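Local atomic coordinates of pleckstrin homology domain-containing family A member 8 (Homo sapiens, PDB entry 5KDI), a protein that binds simple glycosphingolipids through its GLTP-fold domain and probably carries them between membranes. Residues I14-L17 and G21-T24; K68-T73 and V78-E83; I195-Y200 and G204-E209. The protein carries 2 engineered substitutions. All coordinates share one frame; numbering follows the deposited sequence.

Contact 1 (I14-L17 and G21-T24); sequences IELL and GIPT
Leu17 and Gly21 join the two segments through their backbones. The amide of Leu17 gives a short, nearly straight hydrogen bond to Gly21 O (N to O 2.8 Å, 174° at the hydrogen), while the return bond from Gly21 N to Leu17 O is long and bent. Gly21 O also receives a CA-H contact from Leu16 (CA to O 3.4 Å). Gly21 has no side chain to crowd Leu17 at this close approach.

Apolar packing is built largely on Pro23. Its CD and CG lie against Ile14 CG2, CD at 3.6 Å. Leu17 meets the same ring more loosely, CG to Pro23 CG 4.1 Å. Leu16 swings its CG away from its own carbonyl carbon (chi1 -58°), which brings CD2 alongside Ile22 CG1 at 3.8 Å, the two side chains pointing the same way. Ile14, Leu16 and Ile22 also lean on helix 172-202. Pro23 CG also makes a van der Waals contact with a backbone oxygen, Glu15 O, at 3.3 Å.

Pro23 is the N-cap of helix 24-32, whose own hydrogen bonds need no amide there, so proline costs nothing. The arrangement is a tight N-terminal chain reversal that leads into this helix of the all-helical GLTP fold.

Contact 2 (K68-T73 and V78-E83); sequences KAKFTT and VLHEVE. Engineered in segment 68-73: Ala69 (natural residue Glu), Lys70 (natural residue Glu).
Phe71 turns the edge of its ring toward the imidazole of His80, an offset edge-to-face pair with centroids 5.4 Å apart and planes inclined at 61°. Two carbons of the phenyl rim do the touching. Phe71 CZ stands over one face of the imidazole, 3.8 Å from His80 CD2, while Phe71 CE1 comes equally near the His80 CB methylene, which lies at the phenyl edge, near its plane. His80 has CG anti to its backbone N (chi1 173°), and from helix 74-83 this carries the imidazole out toward the preceding loop.

Lys70, an engineered residue (naturally glutamate), runs beside the pair. Its CG lies 3.8 Å above one face of Phe71, displaced toward the rim, and its chain runs at about a right angle to the His80 side chain and brings CE 3.9 Å from His80 ND1, oblique to the ring. The last torsion then bends (chi4 44°), leaving NZ 4.7 Å from His80 ND1, not in contact.

The backbone around the aromatic group is held at two points. Phe71 O accepts a hydrogen bond from Thr24 OG1, and Thr73, at the N-cap of helix 74-83, accepts at its hydroxyl oxygen the hydrogen bond from Lys76 N in the first turn. Phenylalanine suits a buried place that needs a broad apolar ring and no polar partner, whereas histidine at the partly exposed helix surface combines a flat face with nitrogens that can meet water.

The segments are thus held by dispersion and by the weak attraction of aromatic C-H groups for a ring face. The amine of Lys70, in the crystallised variant, and the carboxylate of Glu83, which has a second conformer, probably pull the ionisation of His80 opposite ways, and the net shift is not clear.

Contact 3 (I195-Y200 and G204-E209); sequences ILDTLY and GLESDE
Tyr200, in the last turn of helix 172-202, meets Leu205, which follows the helix, their side chains crossing at about a right angle. Leu205 CB presses on the ring at Tyr200 CD2, 3.5 Å away. With CG turned away from its own carbonyl carbon (chi1 -59°), Leu205 folds back toward the helix and extends CD1 over one face of the tyrosine. The ring is fixed at its far end by a hydrogen bond between Tyr200 OH and Thr94 O, and Lys101 makes a cation-pi contact with it, so an amphipathic aromatic suits this buried place.

The backbone explains the approach. Leu205 N donates to Tyr200 O (2.9 Å) in a Schellman motif, whose C-prime residue is Gly204. Its positive phi of 73° is easily adopted without a CB and turns the chain sharply off the helix.

Glu206 comes next, at the centre of an inverse gamma turn. Its side chain is kinked at chi2 (-71°) and doubles back until OE2 lies 3.4 Å from the Tyr200 CB methylene. That oxygen is held in a salt bridge by Lys101, the same lysine that attends the tyrosine ring. Asp197, one turn before Tyr200, places OD1 4.3 Å from Glu206 OE2, and its OD2 pairs with Lys105.

The two carboxylates would probably repel if alone. The lysines of helix 93-115 probably offset this, so charge pairing at the surface and the leucine-tyrosine packing beside it together hold the start of the C-terminal tail, residues 204-206, on the helix.

Along the chain the contacts follow one another, contact 1 closing before contact 2 opens and contact 2 before contact 3. Their centres lie about 13 Å (1 and 2), 16 Å (2 and 3) and 19 Å (1 and 3) apart, and each pair touches. Contacts 1 and 2 are joined by backbone, Thr24 N lying 3.0 Å from Thr72 O. Both pack against helix 172-202, on which contact 3 has its first segment: Ile22 meets Leu196, while Val78 and Leu79 of helix 74-83 meet Tyr200, Leu205 and Leu199. The N-terminal loop and helix 74-83 thus share this helix, whose Tyr200 side chain is about 11 Å from the bound glycosphingolipid, and the 68-73 loop is joined to the N-terminal segment.

Contact 1 (I14-L17 and G21-T24)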
# COMPACT_ATOMS: atom_id res chain seq x y z
N ILE A 14 -13.69 -3.42 -0.10
CA ILE A 14 -13.36 -4.80 -0.29
C ILE A 14 -14.03 -5.65 0.80
O ILE A 14 -13.76 -5.48 2.02
CB ILE A 14 -11.84 -5.04 -0.27
CG1 ILE A 14 -11.09 -4.15 -1.26
CG2 ILE A 14 -11.57 -6.50 -0.50
CD1 ILE A 14 -9.60 -4.36 -1.24
N GLU A 15 -14.91 -6.52 0.37
CA GLU A 15 -15.54 -7.40 1.34
C GLU A 15 -14.85 -8.74 1.32
O GLU A 15 -14.50 -9.26 0.27
CB GLU A 15 -17.07 -7.50 1.14
CG GLU A 15 -17.87 -6.24 1.62
CD GLU A 15 -17.81 -5.92 3.14
OE1 GLU A 15 -17.92 -6.84 4.01
OE2 GLU A 15 -17.69 -4.71 3.47
N LEU A 16 -14.63 -9.26 2.53
CA LEU A 16 -13.96 -10.47 2.70
C LEU A 16 -14.83 -11.68 2.35
O LEU A 16 -16.05 -11.69 2.55
CB LEU A 16 -13.41 -10.62 4.12
CG LEU A 16 -12.44 -9.53 4.58
CD1 LEU A 16 -12.00 -9.83 6.03
CD2 LEU A 16 -11.25 -9.42 3.64
N LEU A 17 -14.16 -12.70 1.85
CA LEU A 17 -14.79 -14.00 1.50
C LEU A 17 -14.72 -14.96 2.72
O LEU A 17 -14.32 -14.55 3.82
CB LEU A 17 -14.16 -14.54 0.18
CG LEU A 17 -14.25 -13.60 -1.03
CD1 LEU A 17 -13.50 -14.19 -2.20
CD2 LEU A 17 -15.72 -13.32 -1.45
N GLY A 21 -11.05 -14.42 3.68
CA GLY A 21 -10.33 -14.37 2.42
C GLY A 21 -10.33 -13.00 1.78
O GLY A 21 -11.39 -12.41 1.60
N ILE A 22 -9.14 -12.49 1.40
CA ILE A 22 -9.02 -11.17 0.80
C ILE A 22 -9.04 -11.39 -0.71
O ILE A 22 -8.13 -11.98 -1.28
CB ILE A 22 -7.70 -10.46 1.22
CG1 ILE A 22 -7.62 -10.36 2.78
CG2 ILE A 22 -7.53 -9.15 0.45
CD1 ILE A 22 -6.23 -10.01 3.36
N PRO A 23 -10.10 -10.87 -1.38
CA PRO A 23 -10.21 -11.05 -2.84
C PRO A 23 -8.96 -10.49 -3.56
O PRO A 23 -8.60 -9.29 -3.37
CB PRO A 23 -11.47 -10.25 -3.19
CG PRO A 23 -12.24 -10.18 -1.95
CD PRO A 23 -11.25 -10.11 -0.84
N THR A 24 -8.41 -11.28 -4.48
CA THR A 24 -7.14 -10.90 -5.11
C THR A 24 -7.22 -9.64 -5.98
O THR A 24 -6.42 -8.75 -5.79
CB THR A 24 -6.66 -12.06 -5.98
OG1 THR A 24 -6.57 -13.24 -5.12
CG2 THR A 24 -5.29 -11.78 -6.65

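Contact 2 (K68-T73 and V78-E83)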
# COMPACT_ATOMS: atom_id res chain seq x y z
N LYS A 68 -7.70 -18.43 -12.06
CA LYS A 68 -8.42 -17.45 -11.25
C LYS A 68 -9.41 -18.07 -10.24
O LYS A 68 -9.64 -17.50 -9.17
CB LYS A 68 -9.11 -16.41 -12.15
CG LYS A 68 -8.20 -15.53 -12.95
CD LYS A 68 -9.03 -14.49 -13.72
CE LYS A 68 -8.39 -14.24 -14.99
NZ LYS A 68 -9.27 -13.50 -15.95
N ALA A 69 -10.05 -19.17 -10.64
CA ALA A 69 -10.99 -19.89 -9.80
C ALA A 69 -10.31 -20.45 -8.57
O ALA A 69 -10.90 -20.50 -7.50
CB ALA A 69 -11.67 -21.05 -10.60
N LYS A 70 -9.11 -20.94 -8.75
CA LYS A 70 -8.31 -21.44 -7.67
C LYS A 70 -7.77 -20.34 -6.77
O LYS A 70 -7.62 -20.54 -5.57
CB LYS A 70 -7.19 -22.31 -8.22
CG LYS A 70 -6.35 -22.96 -7.16
CD LYS A 70 -5.29 -23.84 -7.81
CE LYS A 70 -4.67 -24.83 -6.82
NZ LYS A 70 -5.67 -25.51 -5.92
N PHE A 71 -7.49 -19.18 -7.34
CA PHE A 71 -6.70 -18.14 -6.66
C PHE A 71 -7.54 -16.89 -6.36
O PHE A 71 -7.08 -15.75 -6.50
CB PHE A 71 -5.46 -17.81 -7.54
CG PHE A 71 -4.49 -18.95 -7.66
CD1 PHE A 71 -4.15 -19.73 -6.55
CD2 PHE A 71 -3.87 -19.20 -8.85
CE1 PHE A 71 -3.25 -20.72 -6.68
CE2 PHE A 71 -2.95 -20.19 -8.99
CZ PHE A 71 -2.61 -20.94 -7.91
N THR A 72 -8.77 -17.12 -5.93
CA THR A 72 -9.70 -16.06 -5.66
C THR A 72 -9.32 -15.13 -4.50
O THR A 72 -9.76 -13.97 -4.46
CB THR A 72 -11.11 -16.60 -5.34
OG1 THR A 72 -11.03 -17.50 -4.24
CG2 THR A 72 -11.72 -17.34 -6.59
N THR A 73 -8.41 -15.61 -3.65
CA THR A 73 -7.94 -14.84 -2.56
C THR A 73 -6.42 -14.85 -2.45
O THR A 73 -5.74 -15.74 -2.94
CB THR A 73 -8.52 -15.28 -1.23
OG1 THR A 73 -8.00 -16.57 -0.92
CG2 THR A 73 -10.06 -15.31 -1.26
N VAL A 78 -0.92 -17.73 -1.57
CA VAL A 78 0.21 -17.95 -0.67
C VAL A 78 0.23 -19.41 -0.21
O VAL A 78 1.31 -20.08 -0.25
CB VAL A 78 0.18 -16.99 0.52
CG1 VAL A 78 1.25 -17.38 1.55
CG2 VAL A 78 0.40 -15.57 0.03
N LEU A 79 -0.93 -19.91 0.18
CA LEU A 79 -0.99 -21.29 0.69
C LEU A 79 -0.64 -22.28 -0.41
O LEU A 79 -0.02 -23.34 -0.15
CB LEU A 79 -2.37 -21.57 1.27
CG LEU A 79 -2.62 -20.85 2.62
CD1 LEU A 79 -4.06 -21.08 3.12
CD2 LEU A 79 -1.54 -21.10 3.66
N HIS A 80 -1.02 -22.00 -1.66
CA HIS A 80 -0.58 -22.88 -2.77
C HIS A 80 0.91 -22.88 -2.93
O HIS A 80 1.51 -23.96 -3.18
CB HIS A 80 -1.25 -22.51 -4.06
CG HIS A 80 -0.71 -23.26 -5.23
ND1 HIS A 80 -1.06 -24.57 -5.49
CD2 HIS A 80 0.23 -22.89 -6.21
CE1 HIS A 80 -0.36 -24.99 -6.58
NE2 HIS A 80 0.39 -23.95 -7.03
N GLU A 81 1.53 -21.69 -2.84
CA GLU A 81 2.99 -21.62 -2.96
C GLU A 81 3.69 -22.41 -1.90
O GLU A 81 4.70 -23.01 -2.16
CB GLU A 81 3.48 -20.17 -3.05
CG GLU A 81 3.13 -19.48 -4.39
CD GLU A 81 3.84 -18.15 -4.60
OE1 GLU A 81 4.35 -17.60 -3.62
OE2 GLU A 81 3.84 -17.70 -5.77
N VAL A 82 3.16 -22.32 -0.69
CA VAL A 82 3.69 -23.09 0.44
C VAL A 82 3.54 -24.62 0.16
O VAL A 82 4.54 -25.34 0.27
CB VAL A 82 2.98 -22.68 1.77
CG1 VAL A 82 3.21 -23.71 2.87
CG2 VAL A 82 3.35 -21.20 2.12
N GLU A 83 2.36 -25.04 -0.30
CA GLU A 83 2.09 -26.47 -0.56
C GLU A 83 3.04 -27.02 -1.65
O GLU A 83 3.54 -28.14 -1.56
CB GLU A 83 0.63 -26.72 -0.99
CG GLU A 83 0.30 -28.15 -1.44
CD GLU A 83 -1.17 -28.32 -1.82
OE1 GLU A 83 -1.69 -27.52 -2.64
OE2 GLU A 83 -1.81 -29.27 -1.30

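Contact 3 (I195-Y200 and G204-E209)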
# COMPACT_ATOMS: atom_id res chain seq x y z
N ILE A 195 -4.64 -9.62 8.96
CA ILE A 195 -4.90 -10.94 8.41
C ILE A 195 -3.64 -11.45 7.76
O ILE A 195 -3.23 -12.62 7.95
CB ILE A 195 -6.14 -10.94 7.46
CG1 ILE A 195 -7.40 -10.63 8.25
CG2 ILE A 195 -6.22 -12.23 6.62
CD1 ILE A 195 -8.63 -10.27 7.43
N LEU A 196 -3.03 -10.64 6.92
CA LEU A 196 -1.82 -11.04 6.20
C LEU A 196 -0.64 -11.30 7.15
O LEU A 196 0.13 -12.25 6.98
CB LEU A 196 -1.47 -10.04 5.07
CG LEU A 196 -2.43 -10.03 3.90
CD1 LEU A 196 -2.07 -8.91 2.99
CD2 LEU A 196 -2.50 -11.39 3.16
N ASP A 197 -0.50 -10.41 8.13
CA ASP A 197 0.56 -10.58 9.11
C ASP A 197 0.44 -11.92 9.82
O ASP A 197 1.43 -12.64 9.98
CB ASP A 197 0.58 -9.44 10.11
CG ASP A 197 1.11 -8.13 9.57
OD1 ASP A 197 1.70 -8.07 8.48
OD2 ASP A 197 0.93 -7.10 10.28
N THR A 198 -0.78 -12.27 10.23
CA THR A 198 -1.03 -13.57 10.91
C THR A 198 -0.67 -14.75 9.96
O THR A 198 -0.01 -15.69 10.36
CB THR A 198 -2.47 -13.61 11.42
OG1 THR A 198 -2.63 -12.58 12.37
CG2 THR A 198 -2.78 -14.98 12.03
N LEU A 199 -1.11 -14.67 8.70
CA LEU A 199 -0.84 -15.69 7.72
C LEU A 199 0.68 -15.90 7.62
O LEU A 199 1.18 -17.03 7.64
CB LEU A 199 -1.45 -15.31 6.39
CG LEU A 199 -1.15 -16.26 5.22
CD1 LEU A 199 -2.04 -17.49 5.29
CD2 LEU A 199 -1.39 -15.49 3.88
N TYR A 200 1.41 -14.79 7.45
CA TYR A 200 2.87 -14.88 7.32
C TYR A 200 3.55 -15.42 8.59
O TYR A 200 4.43 -16.26 8.49
CB TYR A 200 3.45 -13.59 6.82
CG TYR A 200 3.35 -13.42 5.31
CD1 TYR A 200 2.13 -13.33 4.65
CD2 TYR A 200 4.49 -13.36 4.52
CE1 TYR A 200 2.04 -13.18 3.29
CE2 TYR A 200 4.41 -13.16 3.16
CZ TYR A 200 3.19 -13.15 2.52
OH TYR A 200 3.09 -13.01 1.18
N GLY A 204 5.53 -19.10 8.91
CA GLY A 204 6.99 -18.97 8.96
C GLY A 204 7.54 -18.23 7.72
O GLY A 204 8.68 -18.52 7.31
N LEU A 205 6.76 -17.27 7.16
CA LEU A 205 7.07 -16.61 5.89
C LEU A 205 7.62 -15.19 6.07
O LEU A 205 7.88 -14.51 5.07
CB LEU A 205 5.84 -16.59 4.99
CG LEU A 205 5.23 -17.88 4.59
CD1 LEU A 205 3.88 -17.69 3.88
CD2 LEU A 205 6.20 -18.78 3.88
N GLU A 206 7.72 -14.68 7.31
CA GLU A 206 8.30 -13.37 7.63
C GLU A 206 9.80 -13.41 7.57
O GLU A 206 10.43 -13.61 8.56
CB GLU A 206 7.90 -12.87 9.03
CG GLU A 206 6.49 -12.44 9.11
CD GLU A 206 6.16 -11.11 8.36
OE1 GLU A 206 7.01 -10.36 7.83
OE2 GLU A 206 4.97 -10.89 8.29
N SER A 207 10.34 -13.13 6.42
CA SER A 207 11.78 -13.16 6.15
C SER A 207 12.59 -12.03 6.88
O SER A 207 12.17 -10.88 6.99
CB SER A 207 12.06 -12.98 4.66
OG SER A 207 13.41 -12.63 4.45
N ASP A 208 13.77 -12.38 7.36
CA ASP A 208 14.56 -11.38 8.11
C ASP A 208 15.55 -10.64 7.18
O ASP A 208 16.24 -9.73 7.58
CB ASP A 208 15.21 -12.00 9.37
CG ASP A 208 16.04 -13.29 9.11
OD1 ASP A 208 15.61 -14.37 9.59
OD2 ASP A 208 17.12 -13.22 8.46
N GLU A 209 15.59 -11.04 5.90
CA GLU A 209 16.39 -10.37 4.86
C GLU A 209 16.04 -8.88 4.64
O GLU A 209 14.87 -8.44 4.58
CB GLU A 209 16.33 -11.14 3.51
CG GLU A 209 16.76 -12.62 3.56
CD GLU A 209 18.14 -12.86 4.20
OE1 GLU A 209 19.15 -12.29 3.70
OE2 GLU A 209 18.21 -13.63 5.20